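Local coordinates for protein botulinum neurotoxin type G (Clostridium botulinum, PDB 3MPP) that targets the toxin to the host nerve cell surface through its receptor-binding domain, so that the protease light chain can be delivered into the cytosol, at residues A[345-357]-A[364-377]. The protein carries 4 engineered substitutions. Numbering follows the deposited sequence. Where two conformers were deposited one is given.
Sequences TFYDVLQIKKYYE and QILCEKDTKTFGLF
An antiparallel β-hairpin pairing of strands 350-353 and 364-368 in the β-trefoil C-terminal receptor-binding subdomain carries this contact, and strand 373-382 continues the sheet beyond it. Gln351 with Leu366 and Lys353 with Gln364 form hydrogen-bonded pairs; the Leu366 N to Gln351 O bond is 2.8 Å and almost straight at 178°. Between them Ile352 and Ile365 make the non-hydrogen-bonded pair, their side chains on the opposite sheet face.

Where the strands lead into the hairpin loop, Gln364 folds its amide back at chi2 (78°), and its OE1 accepts the backbone N-H of Tyr355 at 2.8 Å, the donor tilted from the amide plane. Its NE2 lies 3.4 Å from Tyr356 CE1, the ring and amide planes 37° apart, and donates to a water that also binds Tyr356 O; Asn419 is bonded by both NE2 and Tyr356 OH.

On the other side of the sheet, both Leu350 methyls approach Phe377 CZ, CD1 at 3.5 Å, from the side on which Ile365 CG2 sits over the ring centre. Toward the hairpin's open end the Lys369 chain, extended as far as CE, runs across Tyr347, with CD 3.5 Å from the ring centroid in a CH-pi contact. Cys367 SG meets the same ring at its edge. Nearby, a water bridges Val349 O and Glu368 N and, in one of two side-chain conformers, accepts from Gln351 NE2.

Gln364 thus supplies the loop backbone with an acceptor after the ladder ends, whereas at the other end a water and the packing of Tyr347 against Lys369 and Cys367 replace direct backbone pairing.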
loop_
_atom_site.group_PDB
_atom_site.type_symbol
_atom_site.label_atom_id
_atom_site.label_comp_id
_atom_site.label_asym_id
_atom_site.label_seq_id
_atom_site.Cartn_x
_atom_site.Cartn_y
_atom_site.Cartn_z
ATOM N N THR A 345 8.594 -9.460 35.925
ATOM C CA THR A 345 9.819 -9.748 35.177
ATOM C C THR A 345 9.562 -9.634 33.670
ATOM O O THR A 345 10.481 -9.718 32.859
ATOM C CB THR A 345 10.393 -11.130 35.503
ATOM O OG1 THR A 345 9.429 -12.133 35.171
ATOM C CG2 THR A 345 10.772 -11.227 36.994
ATOM N N PHE A 346 8.300 -9.445 33.301
ATOM C CA PHE A 346 7.942 -9.263 31.899
ATOM C C PHE A 346 7.211 -7.935 31.750
ATOM O O PHE A 346 6.639 -7.429 32.716
ATOM C CB PHE A 346 7.052 -10.404 31.413
ATOM C CG PHE A 346 7.618 -11.779 31.674
ATOM C CD1 PHE A 346 8.737 -12.229 30.988
ATOM C CD2 PHE A 346 7.017 -12.624 32.588
ATOM C CE1 PHE A 346 9.256 -13.503 31.228
ATOM C CE2 PHE A 346 7.526 -13.896 32.830
ATOM C CZ PHE A 346 8.646 -14.331 32.142
ATOM N N TYR A 347 7.217 -7.381 30.542
ATOM C CA TYR A 347 6.573 -6.103 30.298
ATOM C C TYR A 347 5.924 -6.100 28.918
ATOM O O TYR A 347 6.531 -6.554 27.937
ATOM C CB TYR A 347 7.621 -4.998 30.392
ATOM C CG TYR A 347 7.069 -3.583 30.420
ATOM C CD1 TYR A 347 6.054 -3.234 31.296
ATOM C CD2 TYR A 347 7.600 -2.587 29.595
ATOM C CE1 TYR A 347 5.558 -1.938 31.350
ATOM C CE2 TYR A 347 7.111 -1.282 29.647
ATOM C CZ TYR A 347 6.089 -0.970 30.523
ATOM O OH TYR A 347 5.585 0.308 30.584
ATOM N N ASP A 348 4.703 -5.574 28.826
ATOM C CA ASP A 348 3.945 -5.682 27.580
ATOM C C ASP A 348 3.642 -4.355 26.894
ATOM O O ASP A 348 3.092 -4.333 25.797
ATOM C CB ASP A 348 2.645 -6.462 27.790
ATOM C CG ASP A 348 1.723 -5.809 28.829
ATOM O OD1 ASP A 348 2.139 -4.855 29.516
ATOM O OD2 ASP A 348 0.580 -6.264 28.961
ATOM N N VAL A 349 4.027 -3.257 27.522
ATOM C CA VAL A 349 3.761 -1.937 26.950
ATOM C C VAL A 349 4.790 -1.561 25.858
ATOM O O VAL A 349 5.993 -1.387 26.122
ATOM C CB VAL A 349 3.716 -0.866 28.044
ATOM C CG1 VAL A 349 3.451 0.497 27.424
ATOM C CG2 VAL A 349 2.642 -1.233 29.094
ATOM N N LEU A 350 4.298 -1.464 24.627
ATOM C CA LEU A 350 5.135 -1.210 23.467
ATOM C C LEU A 350 4.769 0.118 22.814
ATOM O O LEU A 350 3.741 0.718 23.125
ATOM C CB LEU A 350 4.928 -2.312 22.424
ATOM C CG LEU A 350 4.989 -3.743 22.941
ATOM C CD1 LEU A 350 4.651 -4.737 21.812
ATOM C CD2 LEU A 350 6.364 -3.999 23.547
ATOM N N GLN A 351 5.612 0.551 21.881
ATOM C CA GLN A 351 5.356 1.766 21.116
ATOM C C GLN A 351 5.662 1.509 19.649
ATOM O O GLN A 351 6.735 1.000 19.308
ATOM C CB GLN A 351 6.216 2.919 21.630
ATOM C CG GLN A 351 6.029 3.233 23.098
ATOM C CD GLN A 351 7.133 4.122 23.643
ATOM O OE1 GLN A 351 7.427 5.176 23.085
ATOM N NE2 GLN A 351 7.752 3.697 24.742
ATOM N N ILE A 352 4.708 1.839 18.780
ATOM C CA ILE A 352 4.905 1.692 17.344
ATOM C C ILE A 352 5.443 3.005 16.792
ATOM O O ILE A 352 4.948 4.086 17.117
ATOM C CB ILE A 352 3.614 1.276 16.609
ATOM C CG1 ILE A 352 3.029 0.008 17.222
ATOM C CG2 ILE A 352 3.894 0.993 15.147
ATOM C CD1 ILE A 352 2.002 -0.664 16.322
ATOM N N LYS A 353 6.470 2.904 15.959
ATOM C CA LYS A 353 7.194 4.083 15.526
ATOM C C LYS A 353 7.418 4.045 14.014
ATOM O O LYS A 353 7.245 3.012 13.369
ATOM C CB LYS A 353 8.551 4.150 16.234
ATOM C CG LYS A 353 8.519 4.016 17.738
ATOM C CD LYS A 353 8.068 5.290 18.434
ATOM C CE LYS A 353 9.083 6.393 18.299
ATOM N NZ LYS A 353 8.889 7.385 19.400
ATOM N N LYS A 354 7.812 5.182 13.460
ATOM C CA LYS A 354 8.280 5.239 12.079
ATOM C C LYS A 354 9.503 6.153 12.026
ATOM O O LYS A 354 9.393 7.350 11.742
ATOM C CB LYS A 354 7.186 5.765 11.146
ATOM C CG LYS A 354 7.289 5.196 9.758
ATOM C CD LYS A 354 6.550 6.049 8.739
ATOM C CE LYS A 354 5.065 6.060 8.980
ATOM N NZ LYS A 354 4.369 6.654 7.804
ATOM N N TYR A 355 10.668 5.587 12.317
ATOM C CA TYR A 355 11.896 6.371 12.441
ATOM C C TYR A 355 12.504 6.847 11.119
ATOM O O TYR A 355 13.317 7.776 11.101
ATOM C CB TYR A 355 12.959 5.560 13.193
ATOM C CG TYR A 355 12.676 5.362 14.655
ATOM C CD1 TYR A 355 12.643 6.442 15.532
ATOM C CD2 TYR A 355 12.473 4.092 15.165
ATOM C CE1 TYR A 355 12.400 6.252 16.875
ATOM C CE2 TYR A 355 12.236 3.891 16.499
ATOM C CZ TYR A 355 12.203 4.964 17.347
ATOM O OH TYR A 355 11.963 4.737 18.664
ATOM N N TYR A 356 12.149 6.197 10.017
ATOM C CA TYR A 356 12.783 6.490 8.732
ATOM C C TYR A 356 11.993 5.793 7.639
ATOM O O TYR A 356 11.007 5.118 7.930
ATOM C CB TYR A 356 14.232 6.001 8.740
ATOM C CG TYR A 356 14.340 4.638 9.387
ATOM C CD1 TYR A 356 13.908 3.509 8.718
ATOM C CD2 TYR A 356 14.850 4.486 10.676
ATOM C CE1 TYR A 356 13.979 2.250 9.299
ATOM C CE2 TYR A 356 14.922 3.217 11.278
ATOM C CZ TYR A 356 14.482 2.110 10.575
ATOM O OH TYR A 356 14.542 0.852 11.132
ATOM N N GLU A 357 12.447 5.928 6.394
ATOM C CA GLU A 357 11.691 5.486 5.214
ATOM C C GLU A 357 10.196 5.803 5.353
ATOM O O GLU A 357 9.342 4.946 5.172
ATOM C CB GLU A 357 11.949 4.003 4.867
ATOM C CG GLU A 357 11.546 2.970 5.927
ATOM C CD GLU A 357 11.791 1.530 5.473
ATOM O OE1 GLU A 357 12.045 1.302 4.266
ATOM O OE2 GLU A 357 11.729 0.618 6.322
ATOM N N GLN A 364 8.414 0.328 13.105
ATOM C CA GLN A 364 9.291 -0.340 14.067
ATOM C C GLN A 364 8.541 -0.478 15.381
ATOM O O GLN A 364 7.613 0.288 15.648
ATOM C CB GLN A 364 10.563 0.488 14.307
ATOM C CG GLN A 364 11.435 0.705 13.055
ATOM C CD GLN A 364 10.899 1.785 12.122
ATOM O OE1 GLN A 364 10.433 2.846 12.566
ATOM N NE2 GLN A 364 10.976 1.524 10.821
ATOM N N ILE A 365 8.935 -1.445 16.205
ATOM C CA ILE A 365 8.269 -1.636 17.497
ATOM C C ILE A 365 9.303 -1.527 18.607
ATOM O O ILE A 365 10.246 -2.307 18.651
ATOM C CB ILE A 365 7.545 -2.998 17.576
ATOM C CG1 ILE A 365 6.601 -3.158 16.385
ATOM C CG2 ILE A 365 6.786 -3.132 18.914
ATOM C CD1 ILE A 365 6.373 -4.585 15.930
ATOM N N LEU A 366 9.106 -0.543 19.484
ATOM C CA LEU A 366 10.027 -0.199 20.546
ATOM C C LEU A 366 9.456 -0.625 21.903
ATOM O O LEU A 366 8.246 -0.639 22.097
ATOM C CB LEU A 366 10.252 1.326 20.531
ATOM C CG LEU A 366 10.917 2.014 21.727
ATOM C CD1 LEU A 366 12.370 1.611 21.865
ATOM C CD2 LEU A 366 10.801 3.544 21.643
ATOM N N CYS A 367 10.331 -0.994 22.829
ATOM C CA CYS A 367 9.936 -1.151 24.222
ATOM C C CYS A 367 10.900 -0.398 25.126
ATOM O O CYS A 367 12.121 -0.604 25.056
ATOM C CB CYS A 367 9.879 -2.621 24.634
ATOM S SG CYS A 367 9.202 -2.892 26.300
ATOM N N GLU A 368 10.350 0.479 25.960
ATOM C CA GLU A 368 11.128 1.285 26.899
ATOM C C GLU A 368 10.409 1.314 28.248
ATOM O O GLU A 368 9.186 1.330 28.289
ATOM C CB GLU A 368 11.256 2.722 26.397
ATOM C CG GLU A 368 12.230 2.941 25.262
ATOM C CD GLU A 368 12.445 4.424 24.976
ATOM O OE1 GLU A 368 11.551 5.233 25.313
ATOM O OE2 GLU A 368 13.503 4.781 24.414
ATOM N N LYS A 369 11.160 1.330 29.343
ATOM C CA LYS A 369 10.545 1.428 30.676
ATOM C C LYS A 369 11.499 1.947 31.752
ATOM O O LYS A 369 12.071 1.167 32.514
ATOM C CB LYS A 369 9.974 0.077 31.116
ATOM C CG LYS A 369 9.164 0.102 32.425
ATOM C CD LYS A 369 8.926 -1.321 32.943
ATOM C CE LYS A 369 7.862 -1.379 34.032
ATOM N NZ LYS A 369 8.250 -0.613 35.248
ATOM N N ASP A 370 11.697 3.259 31.795
ATOM C CA ASP A 370 11.255 4.160 30.745
ATOM C C ASP A 370 12.475 5.005 30.421
ATOM O O ASP A 370 12.617 5.543 29.323
ATOM C CB ASP A 370 10.087 5.029 31.213
ATOM C CG ASP A 370 9.277 5.586 30.055
ATOM O OD1 ASP A 370 9.742 5.489 28.899
ATOM O OD2 ASP A 370 8.174 6.120 30.299
ATOM N N THR A 371 13.361 5.103 31.407
ATOM C CA THR A 371 14.710 5.598 31.194
ATOM C C THR A 371 15.541 4.424 30.680
ATOM O O THR A 371 16.701 4.575 30.296
ATOM C CB THR A 371 15.321 6.138 32.504
ATOM O OG1 THR A 371 16.547 6.821 32.220
ATOM C CG2 THR A 371 15.588 4.999 33.480
ATOM N N LYS A 372 14.924 3.246 30.684
ATOM C CA LYS A 372 15.565 2.030 30.212
ATOM C C LYS A 372 14.974 1.632 28.855
ATOM O O LYS A 372 13.776 1.374 28.747
ATOM C CB LYS A 372 15.359 0.905 31.230
ATOM C CG LYS A 372 16.528 -0.071 31.354
ATOM C CD LYS A 372 16.764 -0.857 30.070
ATOM C CE LYS A 372 17.940 -1.823 30.214
ATOM N NZ LYS A 372 18.106 -2.711 29.020
ATOM N N THR A 373 15.823 1.580 27.833
ATOM C CA THR A 373 15.403 1.175 26.499
ATOM C C THR A 373 15.768 -0.293 26.305
ATOM O O THR A 373 16.907 -0.687 26.545
ATOM C CB THR A 373 16.096 2.028 25.404
ATOM O OG1 THR A 373 15.852 3.420 25.645
ATOM C CG2 THR A 373 15.571 1.660 24.022
ATOM N N PHE A 374 14.807 -1.107 25.883
ATOM C CA PHE A 374 15.065 -2.537 25.710
ATOM C C PHE A 374 15.434 -2.911 24.272
ATOM O O PHE A 374 15.928 -4.005 24.019
ATOM C CB PHE A 374 13.893 -3.377 26.240
ATOM C CG PHE A 374 13.627 -3.168 27.703
ATOM C CD1 PHE A 374 14.525 -3.626 28.655
ATOM C CD2 PHE A 374 12.500 -2.490 28.127
ATOM C CE1 PHE A 374 14.299 -3.417 29.999
ATOM C CE2 PHE A 374 12.267 -2.282 29.478
ATOM C CZ PHE A 374 13.169 -2.747 30.414
ATOM N N GLY A 375 15.197 -1.992 23.340
ATOM C CA GLY A 375 15.520 -2.218 21.943
ATOM C C GLY A 375 14.304 -2.219 21.030
ATOM O O GLY A 375 13.216 -1.829 21.449
ATOM N N LEU A 376 14.506 -2.641 19.783
ATOM C CA LEU A 376 13.426 -2.762 18.808
ATOM C C LEU A 376 13.133 -4.243 18.554
ATOM O O LEU A 376 14.031 -5.093 18.694
ATOM C CB LEU A 376 13.827 -2.069 17.489
ATOM C CG LEU A 376 14.114 -0.562 17.565
ATOM C CD1 LEU A 376 14.442 0.023 16.139
ATOM C CD2 LEU A 376 12.923 0.135 18.186
ATOM N N PHE A 377 11.884 -4.560 18.208
ATOM C CA PHE A 377 11.534 -5.911 17.764
ATOM C C PHE A 377 12.231 -6.217 16.446
ATOM O O PHE A 377 12.333 -5.360 15.555
ATOM C CB PHE A 377 10.022 -6.053 17.525
ATOM C CG PHE A 377 9.197 -6.172 18.777
ATOM C CD1 PHE A 377 9.659 -5.689 20.004
ATOM C CD2 PHE A 377 7.920 -6.722 18.714
ATOM C CE1 PHE A 377 8.883 -5.808 21.152
ATOM C CE2 PHE A 377 7.138 -6.834 19.859
ATOM C CZ PHE A 377 7.615 -6.383 21.075
HETATM O O HOH W 1 6.841 2.341 28.203
HETATM O O HOH W 2 7.325 1.077 25.777
HETATM O O HOH W 3 9.707 3.126 8.896
#